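Local coordinates for GNAT family acetyltransferase (Mycobacterium smegmatis, PDB 6C30), which probably transfers an acetyl group from acetyl-coenzyme A to an amino group, as expected of a RimJ-type N-acetyltransferase of the GNAT family, at residues Ser41-Arg44 with Leu45-His49; Thr58-Trp62 with Lys63-Ala67; Tyr119-Ser123 with Ser124-Gly128; Thr160-Arg163 with Ala164-His168. One frame throughout, in Å; residues are numbered along the deposited sequence. Where two conformers were deposited one is given.

Contact 1: Ser41-Arg44 with Leu45-His49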
ATOM      1  N   SER A  41      -1.954   1.358  18.706  1.00 10.31           N
ATOM      2  CA  SER A  41      -2.154   1.153  20.129  1.00 11.37           C
ATOM      3  C   SER A  41      -1.634  -0.213  20.558  1.00 11.47           C
ATOM      4  O   SER A  41      -0.895  -0.323  21.531  1.00 11.75           O
ATOM      5  CB  SER A  41      -3.640   1.299  20.488  1.00 11.22           C
ATOM      6  OG  SER A  41      -3.877   0.940  21.839  1.00 12.76           O
ATOM      7  N   ARG A  42      -2.009  -1.257  19.832  1.00 10.71           N
ATOM      8  CA  ARG A  42      -1.601  -2.605  20.199  0.52 12.45           C
ATOM      9  C   ARG A  42      -0.080  -2.705  20.282  1.00 12.16           C
ATOM     10  O   ARG A  42       0.477  -3.201  21.280  1.00 13.10           O
ATOM     11  CB  ARG A  42      -2.152  -3.613  19.187  0.52 13.95           C
ATOM     12  CG  ARG A  42      -1.872  -5.069  19.523  0.52 16.90           C
ATOM     13  CD  ARG A  42      -2.241  -5.966  18.340  0.52 18.07           C
ATOM     14  NE  ARG A  42      -1.349  -5.731  17.207  0.52 22.69           N
ATOM     15  CZ  ARG A  42      -1.737  -5.280  16.017  0.52 22.81           C
ATOM     16  NH1 ARG A  42      -3.016  -5.022  15.780  0.52 25.44           N
ATOM     17  NH2 ARG A  42      -0.841  -5.092  15.059  0.52 22.70           N
ATOM     18  N   ILE A  43       0.596  -2.224  19.249  1.00 11.20           N
ATOM     19  CA  ILE A  43       2.048  -2.363  19.199  1.00 11.15           C
ATOM     20  C   ILE A  43       2.739  -1.450  20.217  1.00 12.05           C
ATOM     21  O   ILE A  43       3.649  -1.897  20.921  1.00 12.38           O
ATOM     22  CB  ILE A  43       2.584  -2.082  17.792  1.00 11.64           C
ATOM     23  CG1 ILE A  43       1.962  -3.070  16.797  1.00 12.85           C
ATOM     24  CG2 ILE A  43       4.102  -2.204  17.776  1.00 13.68           C
ATOM     25  CD1 ILE A  43       2.184  -2.698  15.352  1.00 14.17           C
ATOM     26  N   ARG A  44       2.320  -0.193  20.330  1.00 11.45           N
ATOM     27  CA  ARG A  44       2.990   0.733  21.249  1.00 11.22           C
ATOM     28  C   ARG A  44       2.799   0.283  22.696  1.00 12.58           C
ATOM     29  O   ARG A  44       3.688   0.459  23.531  1.00 12.72           O
ATOM     30  CB  ARG A  44       2.466   2.162  21.089  1.00 12.67           C
ATOM     31  CG  ARG A  44       2.712   2.807  19.727  1.00 16.22           C
ATOM     32  CD  ARG A  44       4.111   3.322  19.594  1.00 15.51           C
ATOM     33  NE  ARG A  44       4.379   4.448  20.487  1.00 13.40           N
ATOM     34  CZ  ARG A  44       5.462   5.198  20.388  1.00 12.77           C
ATOM     35  NH1 ARG A  44       6.352   4.961  19.429  1.00 13.30           N
ATOM     36  NH2 ARG A  44       5.636   6.199  21.235  1.00 14.29           N
ATOM     37  N   LEU A  45       1.642  -0.297  23.008  1.00 12.38           N
ATOM     38  CA  LEU A  45       1.425  -0.810  24.366  1.00 13.36           C
ATOM     39  C   LEU A  45       2.294  -2.044  24.604  1.00 13.08           C
ATOM     40  O   LEU A  45       2.940  -2.143  25.651  1.00 14.29           O
ATOM     41  CB  LEU A  45      -0.051  -1.139  24.605  1.00 12.96           C
ATOM     42  CG  LEU A  45      -1.004   0.055  24.731  1.00 13.01           C
ATOM     43  CD1 LEU A  45      -2.439  -0.458  24.733  1.00 13.78           C
ATOM     44  CD2 LEU A  45      -0.732   0.897  25.982  1.00 14.22           C
ATOM     45  N   ALA A  46       2.357  -2.951  23.637  1.00 12.94           N
ATOM     46  CA  ALA A  46       3.132  -4.175  23.816  1.00 12.81           C
ATOM     47  C   ALA A  46       4.616  -3.860  23.917  1.00 15.24           C
ATOM     48  O   ALA A  46       5.353  -4.531  24.648  1.00 15.52           O
ATOM     49  CB  ALA A  46       2.880  -5.134  22.682  1.00 14.51           C
ATOM     50  N   ASP A  47       5.044  -2.824  23.202  1.00 12.93           N
ATOM     51  CA  ASP A  47       6.460  -2.469  23.131  1.00 13.04           C
ATOM     52  C   ASP A  47       6.864  -1.368  24.106  1.00 10.80           C
ATOM     53  O   ASP A  47       7.945  -0.782  23.951  1.00 12.09           O
ATOM     54  CB  ASP A  47       6.833  -2.025  21.718  1.00 12.75           C
ATOM     55  CG  ASP A  47       7.045  -3.178  20.770  1.00 14.58           C
ATOM     56  OD1 ASP A  47       6.976  -4.352  21.203  1.00 17.77           O
ATOM     57  OD2 ASP A  47       7.318  -2.902  19.593  1.00 16.86           O
ATOM     58  N   GLN A  48       6.021  -1.075  25.089  1.00 11.72           N
ATOM     59  CA  GLN A  48       6.310  -0.015  26.053  1.00 11.42           C
ATOM     60  C   GLN A  48       7.758  -0.023  26.537  1.00 12.39           C
ATOM     61  O   GLN A  48       8.430   0.998  26.512  1.00 12.83           O
ATOM     62  CB  GLN A  48       5.398  -0.118  27.275  1.00 13.88           C
ATOM     63  CG  GLN A  48       5.746   0.926  28.346  1.00 13.69           C
ATOM     64  CD  GLN A  48       4.805   0.919  29.525  1.00 14.63           C
ATOM     65  OE1 GLN A  48       3.844   0.155  29.566  1.00 15.81           O
ATOM     66  NE2 GLN A  48       5.082   1.782  30.500  1.00 17.13           N
ATOM     67  N   HIS A  49       8.245  -1.185  26.952  1.00 13.07           N
ATOM     68  CA  HIS A  49       9.559  -1.210  27.591  1.00 13.63           C
ATOM     69  C   HIS A  49      10.711  -1.195  26.608  1.00 13.91           C
ATOM     70  O   HIS A  49      11.840  -0.902  26.992  1.00 14.71           O
ATOM     71  CB  HIS A  49       9.626  -2.405  28.530  1.00 14.81           C
ATOM     72  CG  HIS A  49       8.496  -2.422  29.508  1.00 17.55           C
ATOM     73  ND1 HIS A  49       8.246  -1.370  30.360  1.00 21.03           N
ATOM     74  CD2 HIS A  49       7.525  -3.336  29.738  1.00 23.04           C
ATOM     75  CE1 HIS A  49       7.184  -1.648  31.094  1.00 19.39           C
ATOM     76  NE2 HIS A  49       6.726  -2.832  30.735  1.00 25.05           N
TER
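S41 and L45, one helical turn apart, meet on one flank of the last turns of helix 37-46. Three main-chain hydrogen bonds hold these turns together: L45 N to S41 O, A46 N to R42 O, and D47 N to I43 O at 2.8 Å. D47 then leaves helical geometry before helix 48-51 begins, and the next pair breaks the pattern, since Q48 N lies 3.2 Å from R44 O at too poor an angle to bond. R44 O instead accepts from the indole NE1 of W62.

The side-chain contacts follow the same spacing, each a carbon against an oxygen. L45 bends back over the preceding turn, its CG 3.2 Å from S41 O and its CD1 3.5 Å from S41 OG. On another side of the helix I43 and D47 run side by side and point the same way, with I43 CG2 3.8 Å from D47 OD2.

Polar side-chain ends look elsewhere for partners. S41 OG, anti to its own N (chi1 173°), bonds H66 O, while D47 OD1 bonds S123 OG. The R44 chain bends at chi2 and chi3; its NH2 forms a salt bridge with E55, and the guanidinium makes a cation-pi contact with W120. Q48 NE2 bonds E52 OE1.

Main-chain bonds and carbon-oxygen contacts thus shape this helix end internally, whereas its polar groups tie it to the following loop and helix and to the end of strand 114-121.

Contact 2: Thr58-Trp62 with Lys63-Ala67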
ATOM      1  N   THR A  58       5.934  12.585  27.791  1.00 21.68           N
ATOM      2  CA  THR A  58       4.653  13.194  27.431  1.00 21.06           C
ATOM      3  C   THR A  58       3.926  13.761  28.635  1.00 22.59           C
ATOM      4  O   THR A  58       2.936  14.474  28.479  1.00 27.38           O
ATOM      5  CB  THR A  58       3.713  12.178  26.765  1.00 20.91           C
ATOM      6  OG1 THR A  58       3.484  11.098  27.674  1.00 23.44           O
ATOM      7  CG2 THR A  58       4.311  11.641  25.475  1.00 22.23           C
ATOM      8  N   GLY A  59       4.390  13.413  29.831  1.00 22.65           N
ATOM      9  CA  GLY A  59       3.751  13.865  31.052  1.00 27.85           C
ATOM     10  C   GLY A  59       2.529  13.047  31.411  1.00 26.81           C
ATOM     11  O   GLY A  59       1.743  13.425  32.276  1.00 28.57           O
ATOM     12  N   MET A  60       2.346  11.917  30.745  1.00 22.94           N
ATOM     13  CA  MET A  60       1.238  11.064  31.132  1.00 22.96           C
ATOM     14  C   MET A  60       1.636   9.600  31.095  1.00 17.81           C
ATOM     15  O   MET A  60       2.688   9.233  30.562  1.00 19.60           O
ATOM     16  CB  MET A  60       0.026  11.316  30.242  1.00 28.98           C
ATOM     17  CG  MET A  60       0.175  10.767  28.856  1.00 22.63           C
ATOM     18  SD  MET A  60      -1.143  11.306  27.744  1.00 28.48           S
ATOM     19  CE  MET A  60      -0.512  12.885  27.221  1.00 23.15           C
ATOM     20  N   ASP A  61       0.798   8.769  31.697  1.00 17.09           N
ATOM     21  CA  ASP A  61       1.060   7.356  31.764  1.00 17.76           C
ATOM     22  C   ASP A  61       1.093   6.776  30.357  1.00 16.31           C
ATOM     23  O   ASP A  61       0.282   7.149  29.510  1.00 16.37           O
ATOM     24  CB  ASP A  61      -0.007   6.671  32.610  1.00 21.40           C
ATOM     25  CG  ASP A  61       0.195   5.190  32.703  1.00 30.57           C
ATOM     26  OD1 ASP A  61       1.096   4.757  33.453  1.00 35.88           O
ATOM     27  OD2 ASP A  61      -0.547   4.458  32.022  1.00 31.68           O
ATOM     28  N   TRP A  62       2.029   5.870  30.112  1.00 16.25           N
ATOM     29  CA  TRP A  62       2.198   5.257  28.796  1.00 15.16           C
ATOM     30  C   TRP A  62       0.916   4.611  28.309  1.00 14.24           C
ATOM     31  O   TRP A  62       0.599   4.668  27.113  1.00 14.00           O
ATOM     32  CB  TRP A  62       3.310   4.212  28.837  1.00 15.67           C
ATOM     33  CG  TRP A  62       3.683   3.674  27.488  1.00 14.26           C
ATOM     34  CD1 TRP A  62       3.143   2.592  26.845  1.00 14.36           C
ATOM     35  CD2 TRP A  62       4.691   4.193  26.620  1.00 11.34           C
ATOM     36  NE1 TRP A  62       3.759   2.410  25.632  1.00 12.06           N
ATOM     37  CE2 TRP A  62       4.713   3.383  25.468  1.00 11.13           C
ATOM     38  CE3 TRP A  62       5.582   5.269  26.706  1.00 13.22           C
ATOM     39  CZ2 TRP A  62       5.589   3.616  24.402  1.00 12.45           C
ATOM     40  CZ3 TRP A  62       6.448   5.499  25.649  1.00 14.04           C
ATOM     41  CH2 TRP A  62       6.443   4.678  24.510  1.00 14.91           C
ATOM     42  N   LYS A  63       0.181   3.976  29.220  1.00 16.19           N
ATOM     43  CA  LYS A  63      -1.007   3.230  28.832  1.00 14.56           C
ATOM     44  C   LYS A  63      -2.160   4.161  28.501  1.00 16.76           C
ATOM     45  O   LYS A  63      -3.043   3.804  27.719  1.00 19.14           O
ATOM     46  CB  LYS A  63      -1.397   2.244  29.935  1.00 18.37           C
ATOM     47  CG  LYS A  63      -0.327   1.178  30.161  1.00 21.30           C
ATOM     48  CD  LYS A  63      -0.746   0.148  31.199  1.00 27.63           C
ATOM     49  CE  LYS A  63      -0.842   0.763  32.586  1.00 35.15           C
ATOM     50  NZ  LYS A  63       0.445   1.389  33.028  1.00 37.72           N
ATOM     51  N   VAL A  64      -2.140   5.358  29.074  1.00 16.77           N
ATOM     52  CA  VAL A  64      -3.149   6.361  28.763  1.00 18.56           C
ATOM     53  C   VAL A  64      -2.838   6.978  27.405  1.00 16.62           C
ATOM     54  O   VAL A  64      -3.718   7.106  26.548  1.00 19.01           O
ATOM     55  CB  VAL A  64      -3.212   7.452  29.849  1.00 21.83           C
ATOM     56  CG1 VAL A  64      -4.101   8.603  29.401  1.00 20.79           C
ATOM     57  CG2 VAL A  64      -3.711   6.859  31.156  1.00 23.40           C
ATOM     58  N   ARG A  65      -1.580   7.347  27.210  1.00 15.87           N
ATOM     59  CA  ARG A  65      -1.127   7.952  25.965  1.00 14.61           C
ATOM     60  C   ARG A  65      -1.397   7.049  24.769  1.00 13.85           C
ATOM     61  O   ARG A  65      -1.762   7.532  23.695  1.00 14.56           O
ATOM     62  CB  ARG A  65       0.370   8.286  26.047  1.00 15.53           C
ATOM     63  CG  ARG A  65       1.005   8.749  24.740  1.00 15.73           C
ATOM     64  CD  ARG A  65       0.441  10.090  24.264  1.00 17.28           C
ATOM     65  NE  ARG A  65       1.183  10.584  23.107  1.00 17.60           N
ATOM     66  CZ  ARG A  65       0.986  11.768  22.538  1.00 17.95           C
ATOM     67  NH1 ARG A  65       0.053  12.583  23.013  1.00 21.96           N
ATOM     68  NH2 ARG A  65       1.712  12.129  21.487  1.00 26.25           N
ATOM     69  N   HIS A  66      -1.227   5.744  24.947  1.00 14.06           N
ATOM     70  CA  HIS A  66      -1.296   4.834  23.806  1.00 13.04           C
ATOM     71  C   HIS A  66      -2.540   3.965  23.765  1.00 13.44           C
ATOM     72  O   HIS A  66      -2.586   2.969  23.043  1.00 15.09           O
ATOM     73  CB  HIS A  66      -0.029   3.973  23.774  1.00 14.08           C
ATOM     74  CG  HIS A  66       1.210   4.781  23.583  1.00 14.70           C
ATOM     75  ND1 HIS A  66       2.020   5.164  24.630  1.00 11.98           N
ATOM     76  CD2 HIS A  66       1.758   5.319  22.469  1.00 14.59           C
ATOM     77  CE1 HIS A  66       3.015   5.896  24.166  1.00 12.75           C
ATOM     78  NE2 HIS A  66       2.881   6.004  22.856  1.00 15.26           N
ATOM     79  N   ALA A  67      -3.563   4.368  24.506  1.00 15.19           N
ATOM     80  CA  ALA A  67      -4.882   3.774  24.378  1.00 14.92           C
ATOM     81  C   ALA A  67      -5.444   4.042  22.972  1.00 13.63           C
ATOM     82  O   ALA A  67      -5.133   5.062  22.358  1.00 12.92           O
ATOM     83  CB  ALA A  67      -5.812   4.333  25.437  1.00 19.16           C
TER
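W62 O is gripped twice by H66: the ring atom ND1 donates to it at 2.9 Å and the backbone N at 3.0 Å. This pair closes the single turn of helix 62-65, whose N-cap is D61. The ring N-H arrives in the carbonyl plane, on a lone pair, and W62 O lies near the plane of the imidazole, whereas the backbone N-H comes in tilted from the plane of the W62 carbonyl. With ND1 bonded to W62 O and NE2 to R44 NH2, both ring nitrogens are held and the rotation of the imidazole is fixed.

The same ring lies over W62. H66 CE1 sits 3.2 Å above the indole plane, over its centre, and reaches W62 CE2 at 3.3 Å. The five-membered ring of W62 and the imidazole are inclined at 36°, an oblique pairing. W62 has CG anti to the backbone N (chi1 -172°), which turns the indole beneath the histidine. Around it pack L51 and E55.

At the start of the helix D61 OD2 takes the N-H of K63 at 2.9 Å, an Asx turn, from well above the carboxylate plane; its bond from V64 N is weak. K63 bends at chi3 and chi4 to bring NZ back to the same carboxylate in a long salt bridge. The negative cap probably also favours the helix end electrostatically. D61 O receives R65 N almost straight, at 172°.

Outside the turn, M60 crosses R65, CG 3.8 Å from R65 CB, and the methyl CG2 of T58 lies over one face of the guanidinium, 4.1 Å from R65 NE.

Contact 3: Tyr119-Ser123 with Ser124-Gly128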
ATOM      1  N   TYR A 119      11.999   7.593  13.695  1.00 11.74           N
ATOM      2  CA  TYR A 119      11.378   6.334  13.301  1.00 12.31           C
ATOM      3  C   TYR A 119      11.232   5.425  14.506  1.00 11.62           C
ATOM      4  O   TYR A 119      11.938   5.568  15.514  1.00 12.20           O
ATOM      5  CB  TYR A 119      12.223   5.628  12.216  1.00 11.91           C
ATOM      6  CG  TYR A 119      13.508   5.072  12.795  1.00 12.65           C
ATOM      7  CD1 TYR A 119      13.599   3.747  13.213  1.00 14.59           C
ATOM      8  CD2 TYR A 119      14.614   5.891  12.975  1.00 14.94           C
ATOM      9  CE1 TYR A 119      14.764   3.254  13.785  1.00 15.02           C
ATOM     10  CE2 TYR A 119      15.780   5.412  13.546  1.00 15.06           C
ATOM     11  CZ  TYR A 119      15.842   4.097  13.948  1.00 14.40           C
ATOM     12  OH  TYR A 119      17.004   3.636  14.517  1.00 16.39           O
ATOM     13  N   TRP A 120      10.332   4.462  14.383  1.00 11.00           N
ATOM     14  CA  TRP A 120      10.321   3.312  15.276  1.00 11.77           C
ATOM     15  C   TRP A 120       9.701   2.144  14.527  1.00 13.36           C
ATOM     16  O   TRP A 120       8.882   2.329  13.619  1.00 12.21           O
ATOM     17  CB  TRP A 120       9.572   3.613  16.581  1.00 12.93           C
ATOM     18  CG  TRP A 120       8.092   3.756  16.420  1.00 12.16           C
ATOM     19  CD1 TRP A 120       7.398   4.903  16.135  1.00 13.57           C
ATOM     20  CD2 TRP A 120       7.118   2.713  16.527  1.00 11.63           C
ATOM     21  NE1 TRP A 120       6.055   4.626  16.061  1.00 13.01           N
ATOM     22  CE2 TRP A 120       5.853   3.294  16.298  1.00 12.25           C
ATOM     23  CE3 TRP A 120       7.190   1.347  16.810  1.00 12.57           C
ATOM     24  CZ2 TRP A 120       4.671   2.554  16.328  1.00 11.90           C
ATOM     25  CZ3 TRP A 120       6.019   0.615  16.844  1.00 14.58           C
ATOM     26  CH2 TRP A 120       4.774   1.222  16.602  1.00 13.19           C
ATOM     27  N   VAL A 121      10.133   0.942  14.892  1.00 12.05           N
ATOM     28  CA  VAL A 121       9.653  -0.298  14.290  1.00 11.97           C
ATOM     29  C   VAL A 121       9.273  -1.271  15.403  1.00 13.24           C
ATOM     30  O   VAL A 121       9.965  -1.354  16.416  1.00 13.65           O
ATOM     31  CB  VAL A 121      10.736  -0.930  13.367  1.00 12.93           C
ATOM     32  CG1 VAL A 121      10.302  -2.308  12.868  1.00 16.58           C
ATOM     33  CG2 VAL A 121      11.038  -0.025  12.198  1.00 14.34           C
ATOM     34  N   ALA A 122       8.179  -1.997  15.199  1.00 12.71           N
ATOM     35  CA  ALA A 122       7.733  -3.037  16.124  1.00 12.55           C
ATOM     36  C   ALA A 122       8.884  -3.959  16.525  1.00 13.65           C
ATOM     37  O   ALA A 122       9.658  -4.411  15.674  1.00 14.79           O
ATOM     38  CB  ALA A 122       6.607  -3.842  15.497  1.00 15.07           C
ATOM     39  N   SER A 123       8.982  -4.237  17.824  1.00 14.51           N
ATOM     40  CA  SER A 123      10.133  -4.963  18.371  1.00 15.17           C
ATOM     41  C   SER A 123      10.318  -6.354  17.765  1.00 20.37           C
ATOM     42  O   SER A 123      11.448  -6.816  17.609  1.00 22.21           O
ATOM     43  CB  SER A 123      10.006  -5.083  19.892  1.00 17.93           C
ATOM     44  OG  SER A 123       8.929  -5.927  20.235  1.00 20.12           O
ATOM     45  N   SER A 124       9.221  -7.014  17.414  1.00 17.70           N
ATOM     46  CA  SER A 124       9.309  -8.359  16.842  1.00 20.60           C
ATOM     47  C   SER A 124       9.846  -8.331  15.415  1.00 25.47           C
ATOM     48  O   SER A 124      10.124  -9.381  14.828  1.00 27.72           O
ATOM     49  CB  SER A 124       7.944  -9.040  16.864  1.00 23.18           C
ATOM     50  OG  SER A 124       7.023  -8.359  16.038  1.00 26.75           O
ATOM     51  N   ARG A 125      10.000  -7.129  14.868  1.00 19.79           N
ATOM     52  CA  ARG A 125      10.373  -6.940  13.471  1.00 23.70           C
ATOM     53  C   ARG A 125      11.738  -6.268  13.306  1.00 23.11           C
ATOM     54  O   ARG A 125      12.180  -6.039  12.181  1.00 28.40           O
ATOM     55  CB  ARG A 125       9.316  -6.087  12.761  1.00 25.14           C
ATOM     56  CG  ARG A 125       7.898  -6.625  12.814  1.00 28.37           C
ATOM     57  CD  ARG A 125       7.694  -7.643  11.733  1.00 33.73           C
ATOM     58  NE  ARG A 125       6.318  -8.118  11.629  1.00 30.00           N
ATOM     59  CZ  ARG A 125       5.982  -9.162  10.883  1.00 27.59           C
ATOM     60  NH1 ARG A 125       6.925  -9.803  10.208  1.00 27.85           N
ATOM     61  NH2 ARG A 125       4.721  -9.568  10.810  1.00 28.39           N
ATOM     62  N   THR A 126      12.395  -5.929  14.415  1.00 24.48           N
ATOM     63  CA  THR A 126      13.628  -5.143  14.343  1.00 26.02           C
ATOM     64  C   THR A 126      14.818  -6.000  13.921  1.00 29.95           C
ATOM     65  O   THR A 126      14.757  -7.228  13.963  1.00 30.87           O
ATOM     66  CB  THR A 126      13.947  -4.446  15.686  1.00 30.84           C
ATOM     67  OG1 THR A 126      13.910  -5.406  16.748  1.00 27.82           O
ATOM     68  CG2 THR A 126      12.942  -3.323  15.974  1.00 25.75           C
ATOM     69  N   GLY A 127      15.892  -5.338  13.498  1.00 29.02           N
ATOM     70  CA  GLY A 127      17.089  -6.027  13.046  1.00 34.66           C
ATOM     71  C   GLY A 127      16.878  -6.846  11.784  1.00 36.29           C
ATOM     72  O   GLY A 127      17.461  -7.919  11.625  1.00 43.23           O
ATOM     73  N   GLY A 128      16.048  -6.340  10.879  1.00 28.83           N
ATOM     74  CA  GLY A 128      15.762  -7.037   9.636  1.00 25.58           C
ATOM     75  C   GLY A 128      15.773  -6.140   8.407  1.00 24.85           C
ATOM     76  O   GLY A 128      15.356  -6.553   7.328  1.00 25.24           O
TER
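T126 turns its hydroxyl between its own backbone N and carbonyl carbon (chi1 52°), which carries OG1 back to S123 O, while V121 sets CG1 anti to its N (chi1 173°) against R125 CB. Both groups close on a bend of the chain where strand 114-121 ends, in the loop leading to helix 130-143. In the GNAT fold this strand-loop-helix unit commonly carries the glycine-rich loop that receives the pyrophosphate of coenzyme A, so a similar role here is probable.

The backbone passes through two overlapping turns. R125 N bonds A122 O at 2.9 Å across a type I beta turn with S123 and S124 at its corners; the donor lies above the carbonyl plane and not on a lone pair. One residue later T126 N gives a weak bond to S123 O, 3.4 Å long but straight. S123 O is therefore met by both the amide and the hydroxyl of T126, the latter bond tilted from the carbonyl plane.

Carbon contacts accompany these bonds. V121 and R125 cross at about a right angle, V121 CG1 lying 3.9 Å from R125 CB, and R125 CG passes A122 CB at 4.1 Å. V121 and R125 both also touch I130 at the start of helix 130-143, and the R125 side chain comes within about 5 Å of a bound glycerol, probably from the crystallisation liquor. A122 packs against I43 of helix 37-46. The other branch of T126, its methyl CG2, lies 3.5 Å from A122 O and 3.6 Å from V121 O.

Contact 4: Thr160-Arg163 with Ala164-His168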
ATOM      1  N   THR A 160      22.582   2.048  21.150  1.00 17.09           N
ATOM      2  CA  THR A 160      23.493   1.417  20.201  1.00 18.56           C
ATOM      3  C   THR A 160      22.812   0.927  18.908  1.00 14.93           C
ATOM      4  O   THR A 160      23.326   1.173  17.824  1.00 18.25           O
ATOM      5  CB  THR A 160      24.249   0.244  20.878  1.00 18.94           C
ATOM      6  OG1 THR A 160      24.895   0.728  22.061  1.00 26.42           O
ATOM      7  CG2 THR A 160      25.297  -0.329  19.941  1.00 29.71           C
ATOM      8  N   PRO A 161      21.643   0.264  19.008  1.00 17.91           N
ATOM      9  CA  PRO A 161      21.048  -0.184  17.740  1.00 17.13           C
ATOM     10  C   PRO A 161      20.646   0.959  16.810  1.00 15.93           C
ATOM     11  O   PRO A 161      20.810   0.847  15.597  1.00 15.68           O
ATOM     12  CB  PRO A 161      19.808  -0.963  18.193  1.00 16.94           C
ATOM     13  CG  PRO A 161      20.123  -1.386  19.597  1.00 18.87           C
ATOM     14  CD  PRO A 161      20.883  -0.231  20.170  1.00 17.97           C
ATOM     15  N   SER A 162      20.105   2.039  17.364  1.00 14.83           N
ATOM     16  CA  SER A 162      19.669   3.135  16.518  1.00 15.95           C
ATOM     17  C   SER A 162      20.861   3.856  15.892  1.00 13.87           C
ATOM     18  O   SER A 162      20.806   4.251  14.724  1.00 15.05           O
ATOM     19  CB  SER A 162      18.803   4.114  17.301  1.00 15.83           C
ATOM     20  OG  SER A 162      18.346   5.139  16.434  1.00 15.77           O
ATOM     21  N   ARG A 163      21.940   4.027  16.657  1.00 14.53           N
ATOM     22  CA  ARG A 163      23.160   4.599  16.084  1.00 14.49           C
ATOM     23  C   ARG A 163      23.647   3.780  14.896  1.00 15.97           C
ATOM     24  O   ARG A 163      24.071   4.331  13.885  1.00 16.15           O
ATOM     25  CB  ARG A 163      24.259   4.706  17.144  1.00 14.85           C
ATOM     26  CG  ARG A 163      23.925   5.726  18.236  1.00 16.95           C
ATOM     27  CD  ARG A 163      25.006   5.808  19.300  1.00 16.26           C
ATOM     28  NE  ARG A 163      26.247   6.356  18.765  1.00 16.27           N
ATOM     29  CZ  ARG A 163      27.346   6.545  19.487  1.00 17.26           C
ATOM     30  NH1 ARG A 163      27.350   6.229  20.774  1.00 18.85           N
ATOM     31  NH2 ARG A 163      28.427   7.068  18.922  1.00 18.52           N
ATOM     32  N   ALA A 164      23.553   2.463  15.009  1.00 15.52           N
ATOM     33  CA  ALA A 164      23.996   1.595  13.922  1.00 17.51           C
ATOM     34  C   ALA A 164      23.092   1.720  12.699  1.00 15.72           C
ATOM     35  O   ALA A 164      23.574   1.755  11.563  1.00 16.92           O
ATOM     36  CB  ALA A 164      24.054   0.154  14.394  1.00 18.39           C
ATOM     37  N   VAL A 165      21.784   1.785  12.930  1.00 14.78           N
ATOM     38  CA  VAL A 165      20.826   1.947  11.836  1.00 14.98           C
ATOM     39  C   VAL A 165      21.092   3.254  11.079  1.00 14.30           C
ATOM     40  O   VAL A 165      21.176   3.269   9.851  1.00 14.99           O
ATOM     41  CB  VAL A 165      19.370   1.917  12.375  1.00 15.40           C
ATOM     42  CG1 VAL A 165      18.395   2.453  11.356  1.00 16.43           C
ATOM     43  CG2 VAL A 165      18.982   0.495  12.778  1.00 17.97           C
ATOM     44  N   LEU A 166      21.248   4.347  11.823  1.00 14.39           N
ATOM     45  CA  LEU A 166      21.477   5.653  11.219  1.00 14.05           C
ATOM     46  C   LEU A 166      22.814   5.712  10.479  1.00 15.08           C
ATOM     47  O   LEU A 166      22.887   6.245   9.366  1.00 15.20           O
ATOM     48  CB  LEU A 166      21.407   6.746  12.299  1.00 15.03           C
ATOM     49  CG  LEU A 166      20.008   6.973  12.883  1.00 14.70           C
ATOM     50  CD1 LEU A 166      20.090   7.690  14.223  1.00 14.82           C
ATOM     51  CD2 LEU A 166      19.136   7.756  11.906  1.00 15.88           C
ATOM     52  N   ALA A 167      23.862   5.161  11.087  1.00 15.03           N
ATOM     53  CA  ALA A 167      25.174   5.154  10.442  1.00 17.60           C
ATOM     54  C   ALA A 167      25.127   4.320   9.166  1.00 16.26           C
ATOM     55  O   ALA A 167      25.750   4.671   8.159  1.00 18.61           O
ATOM     56  CB  ALA A 167      26.231   4.624  11.389  1.00 17.31           C
ATOM     57  N   HIS A 168      24.373   3.227   9.201  1.00 16.24           N
ATOM     58  CA  HIS A 168      24.328   2.316   8.066  1.00 18.66           C
ATOM     59  C   HIS A 168      23.876   3.008   6.785  1.00 18.35           C
ATOM     60  O   HIS A 168      24.462   2.793   5.722  1.00 20.49           O
ATOM     61  CB  HIS A 168      23.411   1.130   8.361  1.00 18.91           C
ATOM     62  CG  HIS A 168      23.333   0.147   7.236  1.00 22.30           C
ATOM     63  ND1 HIS A 168      24.211  -0.908   7.110  1.00 28.65           N
ATOM     64  CD2 HIS A 168      22.501   0.077   6.172  1.00 20.43           C
ATOM     65  CE1 HIS A 168      23.914  -1.596   6.022  1.00 27.08           C
ATOM     66  NE2 HIS A 168      22.880  -1.019   5.433  1.00 26.22           N
TER
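S162 and L166 share the inner side of their helix. L166 folds back over the turn before it, placing CG 3.4 Å from S162 O and CD1 3.8 Å from S162 OG. V165 does the same one step earlier, its CG2 3.4 Å from P161 O. This branch sits beside the backbone N of V165, anti to the carbonyl carbon, which brings it over that oxygen. A167 CB touches R163 O at 3.3 Å.

Beneath these contacts run four successive i to i+4 hydrogen bonds, from A164 N to T160 O through to A167 N to R163 O; that from L166 N to S162 O is the straightest, at 170°. They build the first turns of helix 160-169, which links strand 150-155 to strand 172-180 in the later part of the GNAT fold. L166 rests on A153, V155 and L135, and V165 on T132 and L135, packing the helix against both strand 150-155 and helix 130-143.

Farther out, N159 OD1 receives S162 N at the helix start. R163 bends at chi3 and reaches E173 in a salt bridge through NH2, with NH1 bonded to P157 O. The hydroxyl of S162 is hydrogen-bonded to that of Y119.

All four contacts are local, between neighbouring residues of one GNAT domain, but their surroundings differ. Contacts 1, 2 and 3 are partly buried, and contact 4 lies at the surface. Contacts 1 and 2 touch each other, joining helix 37-46 to helix 62-65. Contact 3, nearest the chain's centre, also meets contact 1, and through the tyrosine of strand 114-121 it reaches contact 4. Contact 2 lies farthest out and has no touch with contacts 3 or 4. Regular helix bonds dominate contacts 1 and 4, whereas contact 2 relies on a carboxylate cap and an aromatic pair, and contact 3 on overlapping turns with a side-chain hydroxyl bond, as suits a loop.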